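Local coordinates for carbohydrate-binding protein (Flavonifractor plautii, PDB 6N1B) that probably removes the acetyl group from N-acetylgalactosamine of the blood group A antigen, and here binds the blood group B trisaccharide beside a calcium ion, at residues Y83-I88 with Y116-A121; W136-D141 with E149-I154; D274-P279 with S338-P343. All blocks are in the same frame, centred on the assembly; numbering follows the deposited sequence. Where two conformers were deposited one is given.

Contact 1. Residues Y83-I88 with Y116-A121. With CA (calcium ion), chain C; GLA (alpha-D-galactopyranose), chain B.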
loop_
_atom_site.group_PDB
_atom_site.type_symbol
_atom_site.label_atom_id
_atom_site.label_comp_id
_atom_site.label_asym_id
_atom_site.label_seq_id
_atom_site.Cartn_x
_atom_site.Cartn_y
_atom_site.Cartn_z
ATOM N N TYR A 83 4.172 14.515 -7.990
ATOM C CA TYR A 83 4.077 14.680 -6.521
ATOM C C TYR A 83 3.963 13.375 -5.795
ATOM O O TYR A 83 3.947 13.392 -4.535
ATOM C CB TYR A 83 2.881 15.552 -6.139
ATOM C CG TYR A 83 2.840 16.907 -6.850
ATOM C CD1 TYR A 83 3.882 17.723 -6.995
ATOM C CD2 TYR A 83 1.664 17.347 -7.403
ATOM C CE1 TYR A 83 3.842 18.969 -7.645
ATOM C CE2 TYR A 83 1.576 18.538 -8.065
ATOM C CZ TYR A 83 2.671 19.326 -8.224
ATOM O OH TYR A 83 2.615 20.524 -8.899
ATOM N N GLU A 84 3.948 12.260 -6.513
ATOM C CA GLU A 84 3.596 10.942 -5.979
ATOM C C GLU A 84 4.778 10.273 -5.252
ATOM O O GLU A 84 5.132 9.129 -5.593
ATOM C CB GLU A 84 2.968 10.131 -7.106
ATOM C CG GLU A 84 2.178 8.908 -6.668
ATOM C CD GLU A 84 1.469 8.254 -7.734
ATOM O OE1 GLU A 84 1.564 8.670 -8.939
ATOM O OE2 GLU A 84 0.741 7.260 -7.457
ATOM N N ASN A 85 5.296 10.964 -4.232
ATOM C CA ASN A 85 6.602 10.590 -3.697
ATOM C C ASN A 85 6.481 10.080 -2.314
ATOM O O ASN A 85 5.854 10.733 -1.435
ATOM C CB ASN A 85 7.530 11.772 -3.794
ATOM C CG ASN A 85 7.538 12.282 -5.252
ATOM O OD1 ASN A 85 7.264 13.528 -5.486
ATOM N ND2 ASN A 85 7.810 11.438 -6.169
ATOM N N PRO A 86 7.047 8.892 -2.030
ATOM C CA PRO A 86 6.961 8.283 -0.673
ATOM C C PRO A 86 7.201 9.272 0.457
ATOM O O PRO A 86 8.186 10.006 0.458
ATOM C CB PRO A 86 8.012 7.176 -0.719
ATOM C CG PRO A 86 7.997 6.773 -2.145
ATOM C CD PRO A 86 7.726 8.037 -2.957
ATOM N N SER A 87 6.265 9.248 1.404
ATOM C CA SER A 87 6.183 10.125 2.548
ATOM C C SER A 87 5.876 9.264 3.780
ATOM O O SER A 87 5.218 8.226 3.669
ATOM C CB SER A 87 5.088 11.173 2.289
ATOM O OG SER A 87 5.444 12.037 1.201
ATOM N N ILE A 88 6.335 9.758 4.951
ATOM C CA ILE A 88 6.180 9.001 6.209
ATOM C C ILE A 88 5.401 9.837 7.247
ATOM O O ILE A 88 5.668 11.070 7.406
ATOM C CB ILE A 88 7.563 8.669 6.778
ATOM C CG1 ILE A 88 8.321 7.712 5.866
ATOM C CG2 ILE A 88 7.566 8.191 8.241
ATOM C CD1 ILE A 88 7.816 6.272 5.930
ATOM N N TYR A 116 9.090 10.751 -15.440
ATOM C CA TYR A 116 9.281 9.741 -14.411
ATOM C C TYR A 116 8.267 9.912 -13.293
ATOM O O TYR A 116 7.832 11.059 -13.069
ATOM C CB TYR A 116 10.642 9.863 -13.735
ATOM C CG TYR A 116 11.756 9.844 -14.740
ATOM C CD1 TYR A 116 12.349 8.637 -15.182
ATOM C CD2 TYR A 116 12.291 11.021 -15.204
ATOM C CE1 TYR A 116 13.363 8.583 -16.143
ATOM C CE2 TYR A 116 13.317 11.000 -16.193
ATOM C CZ TYR A 116 13.819 9.785 -16.691
ATOM O OH TYR A 116 14.814 9.699 -17.654
ATOM N N HIS A 117 7.888 8.834 -12.630
ATOM C CA HIS A 117 7.122 9.045 -11.402
ATOM C C HIS A 117 7.357 7.891 -10.453
ATOM O O HIS A 117 7.643 6.751 -10.857
ATOM C CB HIS A 117 5.573 9.232 -11.661
ATOM C CG HIS A 117 4.845 7.918 -11.880
ATOM N ND1 HIS A 117 4.948 7.178 -13.045
ATOM C CD2 HIS A 117 3.939 7.251 -11.098
ATOM C CE1 HIS A 117 4.154 6.116 -12.936
ATOM N NE2 HIS A 117 3.542 6.123 -11.758
ATOM N N ASN A 118 7.138 8.186 -9.185
ATOM C CA ASN A 118 7.156 7.183 -8.105
ATOM C C ASN A 118 5.717 6.800 -7.778
ATOM O O ASN A 118 4.757 7.491 -8.136
ATOM C CB ASN A 118 7.844 7.756 -6.876
ATOM C CG ASN A 118 9.287 8.125 -7.132
ATOM O OD1 ASN A 118 9.710 9.346 -6.827
ATOM N ND2 ASN A 118 10.041 7.238 -7.629
ATOM N N CYS A 119 5.557 5.682 -7.086
ATOM C CA CYS A 119 4.221 5.189 -6.691
ATOM C C CYS A 119 4.339 3.994 -5.766
ATOM O O CYS A 119 5.432 3.430 -5.570
ATOM C CB CYS A 119 3.349 4.778 -7.939
ATOM S SG CYS A 119 4.109 3.415 -8.871
ATOM N N ASP A 120 3.216 3.650 -5.162
ATOM C CA ASP A 120 3.064 2.276 -4.649
ATOM C C ASP A 120 3.995 1.944 -3.504
ATOM O O ASP A 120 4.751 0.895 -3.563
ATOM C CB ASP A 120 3.241 1.240 -5.773
ATOM C CG ASP A 120 2.166 1.283 -6.849
ATOM O OD1 ASP A 120 1.301 2.165 -6.779
ATOM O OD2 ASP A 120 2.344 0.565 -7.849
ATOM N N ALA A 121 3.995 2.686 -2.423
ATOM C CA ALA A 121 4.846 2.388 -1.293
ATOM C C ALA A 121 4.276 1.243 -0.441
ATOM O O ALA A 121 3.094 1.114 -0.205
ATOM C CB ALA A 121 5.092 3.588 -0.461
HETATM CA CA CA C . -0.191 2.698 -7.939
HETATM C C1 GLA B . -1.679 4.475 -12.882
HETATM C C2 GLA B . -0.750 4.305 -11.634
HETATM C C3 GLA B . 0.709 4.549 -12.049
HETATM C C4 GLA B . 1.135 3.642 -13.261
HETATM C C5 GLA B . 0.070 3.731 -14.397
HETATM C C6 GLA B . 0.230 2.662 -15.402
HETATM O O2 GLA B . -1.180 5.332 -10.664
HETATM O O3 GLA B . 1.714 4.423 -10.769
HETATM O O4 GLA B . 1.235 2.370 -12.740
HETATM O O5 GLA B . -1.306 3.458 -13.882
HETATM O O6 GLA B . -0.718 2.787 -16.548
HETATM O O HOH W 1 0.931 5.534 -5.333
HETATM O O HOH W 2 6.629 10.985 -8.744
HETATM O O HOH W 3 -1.513 3.677 -9.078
HETATM O O HOH W 4 -0.948 3.543 -6.109
HETATM O O HOH W 5 0.505 4.650 -8.493
HETATM O O HOH W 6 0.765 1.839 -9.653
#
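Glu84 reaches alongside His117, its OE1 3.5 Å from ring atom CD2, with the carboxylate and imidazole planes turned 33° apart. The other carboxylate oxygen, OE2, lies 3.6 Å from Cys119 CB. An extended chain, with CG anti to the backbone N (chi1 -163°), carries the acid past the Asn118 carbonyl to this place. Glu84 OE2 also accepts a hydrogen bond from a water that in turn takes the Asp120 N-H. The amides of Asn85 and Asn118 cross at about a right angle, and the bond from Asn85 ND2 to Asn118 OD1, 2.9 Å long, is weak, its N-H...O angle 123°; a second water accepts from the Asn118 N-H and, weakly, from Asn85 ND2, while Asn85 OD1 is bonded to Tyr41. Asp141 OD2 is hydrogen-bonded to His117 ND1, which with the sugar bond at NE2 holds the ring's rotation. His117 NE2 meets galactose O3 in the ring plane at 2.7 Å in a nearly straight hydrogen bond. Asp120 OD1 binds the calcium ion at 2.0 Å, with waters and His272 completing the sphere. His117 and Asp120 thus bring sugar and calcium together, with the buried Glu84 carboxylate close by, consistent with a metal-dependent active site.

Contact 2. Residues W136-D141 with E149-I154. With FUC (alpha-L-fucopyranose), chain D.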
loop_
_atom_site.group_PDB
_atom_site.type_symbol
_atom_site.label_atom_id
_atom_site.label_comp_id
_atom_site.label_asym_id
_atom_site.label_seq_id
_atom_site.Cartn_x
_atom_site.Cartn_y
_atom_site.Cartn_z
ATOM N N TRP A 136 9.168 1.178 -2.736
ATOM C CA TRP A 136 8.215 1.836 -3.666
ATOM C C TRP A 136 8.630 1.462 -5.093
ATOM O O TRP A 136 9.646 0.819 -5.324
ATOM C CB TRP A 136 8.149 3.351 -3.472
ATOM C CG TRP A 136 9.373 4.079 -3.927
ATOM C CD1 TRP A 136 9.557 4.689 -5.155
ATOM C CD2 TRP A 136 10.588 4.284 -3.212
ATOM N NE1 TRP A 136 10.818 5.216 -5.274
ATOM C CE2 TRP A 136 11.453 5.008 -4.067
ATOM C CE3 TRP A 136 11.065 3.913 -1.962
ATOM C CZ2 TRP A 136 12.724 5.328 -3.715
ATOM C CZ3 TRP A 136 12.358 4.280 -1.604
ATOM C CH2 TRP A 136 13.175 4.991 -2.452
ATOM N N ASN A 137 7.794 1.901 -6.040
ATOM C CA ASN A 137 8.011 1.665 -7.475
ATOM C C ASN A 137 8.356 2.951 -8.156
ATOM O O ASN A 137 7.646 3.950 -7.955
ATOM C CB ASN A 137 6.766 1.003 -8.044
ATOM C CG ASN A 137 6.930 0.583 -9.454
ATOM O OD1 ASN A 137 7.107 1.476 -10.317
ATOM N ND2 ASN A 137 6.842 -0.722 -9.766
ATOM N N TRP A 138 9.401 2.973 -8.908
ATOM C CA TRP A 138 9.823 4.065 -9.719
ATOM C C TRP A 138 9.701 3.691 -11.196
ATOM O O TRP A 138 10.199 2.605 -11.580
ATOM C CB TRP A 138 11.290 4.490 -9.465
ATOM C CG TRP A 138 11.940 5.421 -10.431
ATOM C CD1 TRP A 138 11.866 6.819 -10.372
ATOM C CD2 TRP A 138 12.736 5.090 -11.574
ATOM N NE1 TRP A 138 12.622 7.341 -11.397
ATOM C CE2 TRP A 138 13.179 6.310 -12.135
ATOM C CE3 TRP A 138 13.213 3.901 -12.097
ATOM C CZ2 TRP A 138 14.062 6.355 -13.174
ATOM C CZ3 TRP A 138 14.063 3.920 -13.202
ATOM C CH2 TRP A 138 14.465 5.142 -13.756
ATOM N N ALA A 139 9.125 4.553 -12.037
ATOM C CA ALA A 139 8.987 4.215 -13.470
ATOM C C ALA A 139 9.534 5.359 -14.319
ATOM O O ALA A 139 9.280 6.544 -14.035
ATOM C CB ALA A 139 7.517 4.038 -13.807
ATOM N N ASP A 140 10.220 4.982 -15.376
ATOM C CA ASP A 140 10.399 5.800 -16.550
ATOM C C ASP A 140 9.190 5.581 -17.441
ATOM O O ASP A 140 9.060 4.521 -18.004
ATOM C CB ASP A 140 11.692 5.356 -17.277
ATOM C CG ASP A 140 12.007 6.115 -18.590
ATOM O OD1 ASP A 140 11.144 6.912 -18.988
ATOM O OD2 ASP A 140 13.137 5.864 -19.134
ATOM N N ASP A 141 8.279 6.552 -17.480
ATOM C CA ASP A 141 7.077 6.299 -18.209
ATOM C C ASP A 141 7.195 6.398 -19.714
ATOM O O ASP A 141 6.219 6.160 -20.432
ATOM C CB ASP A 141 5.974 7.220 -17.721
ATOM C CG ASP A 141 5.577 6.946 -16.265
ATOM O OD1 ASP A 141 4.914 5.898 -15.980
ATOM O OD2 ASP A 141 6.014 7.756 -15.385
ATOM N N GLU A 149 11.757 0.239 -11.557
ATOM C CA GLU A 149 12.482 -0.371 -10.486
ATOM C C GLU A 149 11.586 -0.419 -9.226
ATOM O O GLU A 149 10.726 0.433 -9.024
ATOM C CB GLU A 149 13.739 0.424 -10.089
ATOM C CG GLU A 149 14.812 0.442 -11.165
ATOM C CD GLU A 149 16.079 1.157 -10.773
ATOM O OE1 GLU A 149 16.209 1.652 -9.628
ATOM O OE2 GLU A 149 17.005 1.201 -11.596
ATOM N N VAL A 150 11.809 -1.436 -8.398
ATOM C CA VAL A 150 11.415 -1.387 -6.970
ATOM C C VAL A 150 12.593 -0.897 -6.190
ATOM O O VAL A 150 13.678 -1.494 -6.315
ATOM C CB VAL A 150 10.854 -2.753 -6.464
ATOM C CG1 VAL A 150 10.588 -2.666 -4.981
ATOM C CG2 VAL A 150 9.623 -3.161 -7.245
ATOM N N ARG A 151 12.431 0.206 -5.478
ATOM C CA ARG A 151 13.489 0.865 -4.683
ATOM C C ARG A 151 13.140 0.770 -3.204
ATOM O O ARG A 151 12.025 0.457 -2.815
ATOM C CB ARG A 151 13.617 2.286 -5.151
ATOM C CG ARG A 151 14.104 2.401 -6.584
ATOM C CD ARG A 151 14.190 3.839 -7.131
ATOM N NE ARG A 151 14.807 3.823 -8.432
ATOM C CZ ARG A 151 15.227 4.914 -9.104
ATOM N NH1 ARG A 151 14.827 6.107 -8.713
ATOM N NH2 ARG A 151 16.082 4.759 -10.102
ATOM N N LEU A 152 14.163 1.046 -2.401
ATOM C CA LEU A 152 14.133 0.784 -0.951
ATOM C C LEU A 152 14.934 1.838 -0.206
ATOM O O LEU A 152 16.098 2.165 -0.604
ATOM C CB LEU A 152 14.724 -0.576 -0.699
ATOM C CG LEU A 152 15.055 -0.996 0.725
ATOM C CD1 LEU A 152 13.817 -1.053 1.627
ATOM C CD2 LEU A 152 15.775 -2.332 0.737
ATOM N N ARG A 153 14.306 2.370 0.838
ATOM C CA ARG A 153 15.044 3.195 1.841
ATOM C C ARG A 153 14.724 2.586 3.201
ATOM O O ARG A 153 13.601 2.201 3.490
ATOM C CB ARG A 153 14.559 4.666 1.820
ATOM C CG ARG A 153 15.140 5.467 0.630
ATOM C CD ARG A 153 14.542 6.879 0.556
ATOM N NE ARG A 153 15.112 7.643 -0.550
ATOM C CZ ARG A 153 16.131 8.503 -0.482
ATOM N NH1 ARG A 153 16.726 8.774 0.660
ATOM N NH2 ARG A 153 16.546 9.120 -1.602
ATOM N N ILE A 154 15.767 2.564 4.072
ATOM C CA ILE A 154 15.669 1.964 5.412
ATOM C C ILE A 154 15.872 3.065 6.462
ATOM O O ILE A 154 16.612 4.064 6.215
ATOM C CB ILE A 154 16.772 0.886 5.539
ATOM C CG1 ILE A 154 16.481 -0.281 4.594
ATOM C CG2 ILE A 154 16.991 0.392 6.978
ATOM C CD1 ILE A 154 17.628 -1.223 4.327
HETATM C C1 FUC D . 0.230 7.914 -14.690
HETATM C C2 FUC D . 1.653 7.787 -15.257
HETATM C C3 FUC D . 1.769 8.590 -16.570
HETATM C C4 FUC D . 1.474 10.051 -16.290
HETATM C C5 FUC D . 0.063 10.164 -15.733
HETATM C C6 FUC D . -0.391 11.589 -15.300
HETATM O O2 FUC D . 1.920 6.385 -15.569
HETATM O O3 FUC D . 3.132 8.517 -17.069
HETATM O O4 FUC D . 2.430 10.551 -15.365
HETATM O O5 FUC D . -0.036 9.321 -14.543
HETATM O O HOH W 7 12.635 6.852 -6.993
#
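Trp136 pairs with Arg151 through two backbone hydrogen bonds, and its indole swings over the neighbouring strand. With CG between the backbone N and the carbonyl carbon (chi1 71°), the six-membered ring takes Arg151 CB over one face in a CH-pi contact, 3.7 Å from its centroid. The outer corner of the same ring, CH2, meets Arg153 CG at 3.7 Å, while a water in the indole plane joins NE1 to Arg151 NH1. Asn137 faces Val150 in a non-hydrogen-bonded pair and turns to the other side of the sheet, where its amide donates to Met204. At Trp138 the hydrogen-bonded pairing resumes, the bond from its N to Glu149 O running 2.9 Å. The Arg151 guanidinium lies flat on this indole, planes 5° apart and centres 3.7 Å apart, a stack that is also a cation-pi interaction. Glu149 holds that group from its edge: Arg151 NE donates to OE1 at 2.8 Å in a salt bridge, and Thr194 is a second partner of this oxygen. Farther on, Asp141 accepts from fucose O2 at 3.1 Å through OD1, to which Tyr202 is also bonded. The two strands form a beta hairpin at the middle of a four-stranded antiparallel sheet, with strand 116-126 bordering 131-140 and strand 193-198 bordering 148-155.

Contact 3. Residues D274-P279 with S338-P343. With CA (calcium ion), chain E.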
loop_
_atom_site.group_PDB
_atom_site.type_symbol
_atom_site.label_atom_id
_atom_site.label_comp_id
_atom_site.label_asym_id
_atom_site.label_seq_id
_atom_site.Cartn_x
_atom_site.Cartn_y
_atom_site.Cartn_z
ATOM N N ASP A 274 -2.262 -5.584 -0.832
ATOM C CA ASP A 274 -1.456 -5.608 0.410
ATOM C C ASP A 274 -1.674 -7.022 0.964
ATOM O O ASP A 274 -2.773 -7.531 1.035
ATOM C CB ASP A 274 -1.958 -4.563 1.418
ATOM C CG ASP A 274 -1.098 -4.467 2.664
ATOM O OD1 ASP A 274 0.165 -4.546 2.522
ATOM O OD2 ASP A 274 -1.644 -4.237 3.761
ATOM N N VAL A 275 -0.566 -7.564 1.440
ATOM C CA VAL A 275 -0.573 -8.942 2.070
ATOM C C VAL A 275 -0.066 -8.866 3.500
ATOM O O VAL A 275 0.852 -8.115 3.806
ATOM C CB VAL A 275 0.269 -9.932 1.255
ATOM C CG1 VAL A 275 0.270 -11.337 1.876
ATOM C CG2 VAL A 275 -0.222 -9.992 -0.192
ATOM N N GLN A 276 -0.656 -9.688 4.379
ATOM C CA GLN A 276 -0.154 -9.902 5.738
ATOM C C GLN A 276 -0.090 -11.403 6.013
ATOM O O GLN A 276 -0.998 -12.122 5.627
ATOM C CB GLN A 276 -1.075 -9.267 6.772
ATOM C CG GLN A 276 -1.106 -7.754 6.777
ATOM C CD GLN A 276 0.036 -7.197 7.532
ATOM O OE1 GLN A 276 0.037 -7.166 8.780
ATOM N NE2 GLN A 276 1.131 -6.807 6.811
ATOM N N TYR A 277 0.957 -11.823 6.747
ATOM C CA TYR A 277 0.853 -13.118 7.429
ATOM C C TYR A 277 0.101 -12.835 8.792
ATOM O O TYR A 277 0.568 -11.916 9.511
ATOM C CB TYR A 277 2.180 -13.835 7.640
ATOM C CG TYR A 277 1.928 -15.177 8.267
ATOM C CD1 TYR A 277 1.442 -16.296 7.513
ATOM C CD2 TYR A 277 2.122 -15.354 9.643
ATOM C CE1 TYR A 277 1.112 -17.515 8.139
ATOM C CE2 TYR A 277 1.857 -16.570 10.250
ATOM C CZ TYR A 277 1.335 -17.609 9.549
ATOM O OH TYR A 277 1.019 -18.804 10.126
ATOM N N VAL A 278 -0.905 -13.633 9.080
ATOM C CA VAL A 278 -1.720 -13.437 10.286
ATOM C C VAL A 278 -1.526 -14.660 11.168
ATOM O O VAL A 278 -2.158 -15.698 10.977
ATOM C CB VAL A 278 -3.170 -13.191 9.932
ATOM C CG1 VAL A 278 -3.958 -12.961 11.231
ATOM C CG2 VAL A 278 -3.364 -12.011 8.994
ATOM N N PRO A 279 -0.660 -14.571 12.190
ATOM C CA PRO A 279 -0.397 -15.712 13.048
ATOM C C PRO A 279 -1.670 -16.372 13.658
ATOM O O PRO A 279 -1.799 -17.586 13.723
ATOM C CB PRO A 279 0.500 -15.158 14.146
ATOM C CG PRO A 279 1.307 -14.107 13.409
ATOM C CD PRO A 279 0.226 -13.474 12.523
ATOM N N SER A 338 -4.395 -0.899 2.978
ATOM C CA SER A 338 -3.502 -1.602 3.880
ATOM C C SER A 338 -4.275 -2.058 5.087
ATOM O O SER A 338 -5.200 -1.418 5.493
ATOM C CB SER A 338 -2.354 -0.667 4.226
ATOM O OG SER A 338 -1.430 -1.254 5.104
ATOM N N PHE A 339 -3.872 -3.161 5.698
ATOM C CA PHE A 339 -4.629 -3.638 6.852
ATOM C C PHE A 339 -3.739 -4.222 7.908
ATOM O O PHE A 339 -2.574 -4.639 7.653
ATOM C CB PHE A 339 -5.691 -4.648 6.445
ATOM C CG PHE A 339 -5.181 -5.988 6.072
ATOM C CD1 PHE A 339 -4.542 -6.208 4.820
ATOM C CD2 PHE A 339 -5.314 -7.010 6.880
ATOM C CE1 PHE A 339 -4.101 -7.479 4.509
ATOM C CE2 PHE A 339 -4.843 -8.318 6.607
ATOM C CZ PHE A 339 -4.272 -8.518 5.393
ATOM N N TYR A 340 -4.345 -4.320 9.087
ATOM C CA TYR A 340 -3.729 -5.085 10.216
ATOM C C TYR A 340 -4.844 -5.887 10.836
ATOM O O TYR A 340 -5.947 -5.360 11.131
ATOM C CB TYR A 340 -3.150 -4.134 11.250
ATOM C CG TYR A 340 -2.596 -4.727 12.486
ATOM C CD1 TYR A 340 -1.528 -5.644 12.392
ATOM C CD2 TYR A 340 -3.156 -4.503 13.709
ATOM C CE1 TYR A 340 -0.987 -6.229 13.554
ATOM C CE2 TYR A 340 -2.553 -5.074 14.880
ATOM C CZ TYR A 340 -1.545 -5.968 14.751
ATOM O OH TYR A 340 -0.999 -6.576 15.870
ATOM N N TYR A 341 -4.586 -7.201 11.056
ATOM C CA TYR A 341 -5.449 -8.054 11.866
ATOM C C TYR A 341 -5.017 -7.893 13.329
ATOM O O TYR A 341 -3.904 -8.294 13.671
ATOM C CB TYR A 341 -5.381 -9.479 11.394
ATOM C CG TYR A 341 -6.210 -10.431 12.186
ATOM C CD1 TYR A 341 -5.697 -10.924 13.406
ATOM C CD2 TYR A 341 -7.414 -10.939 11.761
ATOM C CE1 TYR A 341 -6.409 -11.865 14.140
ATOM C CE2 TYR A 341 -8.120 -11.914 12.425
ATOM C CZ TYR A 341 -7.600 -12.359 13.636
ATOM O OH TYR A 341 -8.346 -13.318 14.280
ATOM N N GLU A 342 -5.892 -7.309 14.118
ATOM C CA GLU A 342 -5.610 -7.064 15.536
ATOM C C GLU A 342 -6.174 -8.255 16.303
ATOM O O GLU A 342 -7.375 -8.412 16.395
ATOM C CB GLU A 342 -6.205 -5.770 15.953
ATOM C CG GLU A 342 -5.920 -5.434 17.389
ATOM C CD GLU A 342 -5.207 -4.147 17.615
ATOM O OE1 GLU A 342 -4.774 -3.966 18.712
ATOM O OE2 GLU A 342 -5.002 -3.322 16.638
ATOM N N PRO A 343 -5.292 -9.063 16.929
ATOM C CA PRO A 343 -5.865 -10.235 17.655
ATOM C C PRO A 343 -6.776 -9.812 18.785
ATOM O O PRO A 343 -6.561 -8.756 19.376
ATOM C CB PRO A 343 -4.660 -11.026 18.165
ATOM C CG PRO A 343 -3.592 -10.525 17.371
ATOM C CD PRO A 343 -3.814 -9.122 16.874
HETATM CA CA CA E . 2.074 -3.784 3.801
HETATM O O HOH W 8 0.387 -4.181 5.380
HETATM O O HOH W 9 2.603 -6.103 3.488
HETATM O O HOH W 10 -2.085 -8.312 10.142
HETATM O O HOH W 11 2.761 -2.972 6.363
HETATM O O HOH W 12 4.429 -4.256 4.256
#
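Asp274 OD2 is gripped by two donors, a calcium-bound water at 2.6 Å and the backbone N-H of Phe339 at 3.1 Å, the latter arriving nearly in line with the C-O bond. The sister oxygen, OD1, binds the calcium ion at 2.4 Å, and Asp56 and Asp122 are further ligands. One carboxylate therefore ties the metal to the start of segment 338-343. Two residues on, Gln276 lays CG over one face of the Phe339 ring, 3.8 Å from its centroid and offset toward the rim. A bend at chi2 (-82°) sets its amide steeply to the ring, the planes 80° apart: NE2 donates to Val275 O, and OE1 takes a water that also accepts the Tyr341 N-H. The last touch is apolar: Val278 CG1 sits over a face of the Tyr341 ring, 3.5 Å from Tyr341 CD1; the phenol beyond is held by Asp280. The strands run in nearly the same direction, at 16°, yet their axes approach only to 6.9 Å, and side chains and water fill the gap in place of backbone pairing. Two edge strands of adjacent four-stranded antiparallel sheets meet in this way, consistent with the inner strands of neighbouring beta-propeller blades, with the calcium bound by aspartates of several strands.

Overall arrangement
All three contacts are largely buried, but they join the fold in different ways. Contact 2 lies within one antiparallel sheet and relies on regular backbone pairing, whereas contact 1 packs a loop against a strand and contact 3 joins two sheets, both through side chains and water, and in contact 3 also through a metal-binding aspartate. Contacts 1 and 2 have centres about 8 Å apart and share a sheet: strands 116-126 and 131-140 are neighbours, and their ends meet at the sugar. Contact 3 is on the opposite side of the chain's centre, about 23 Å from contact 1 between centres. Its aspartate serves a different calcium, between sheets, whereas contact 1 faces the glycan.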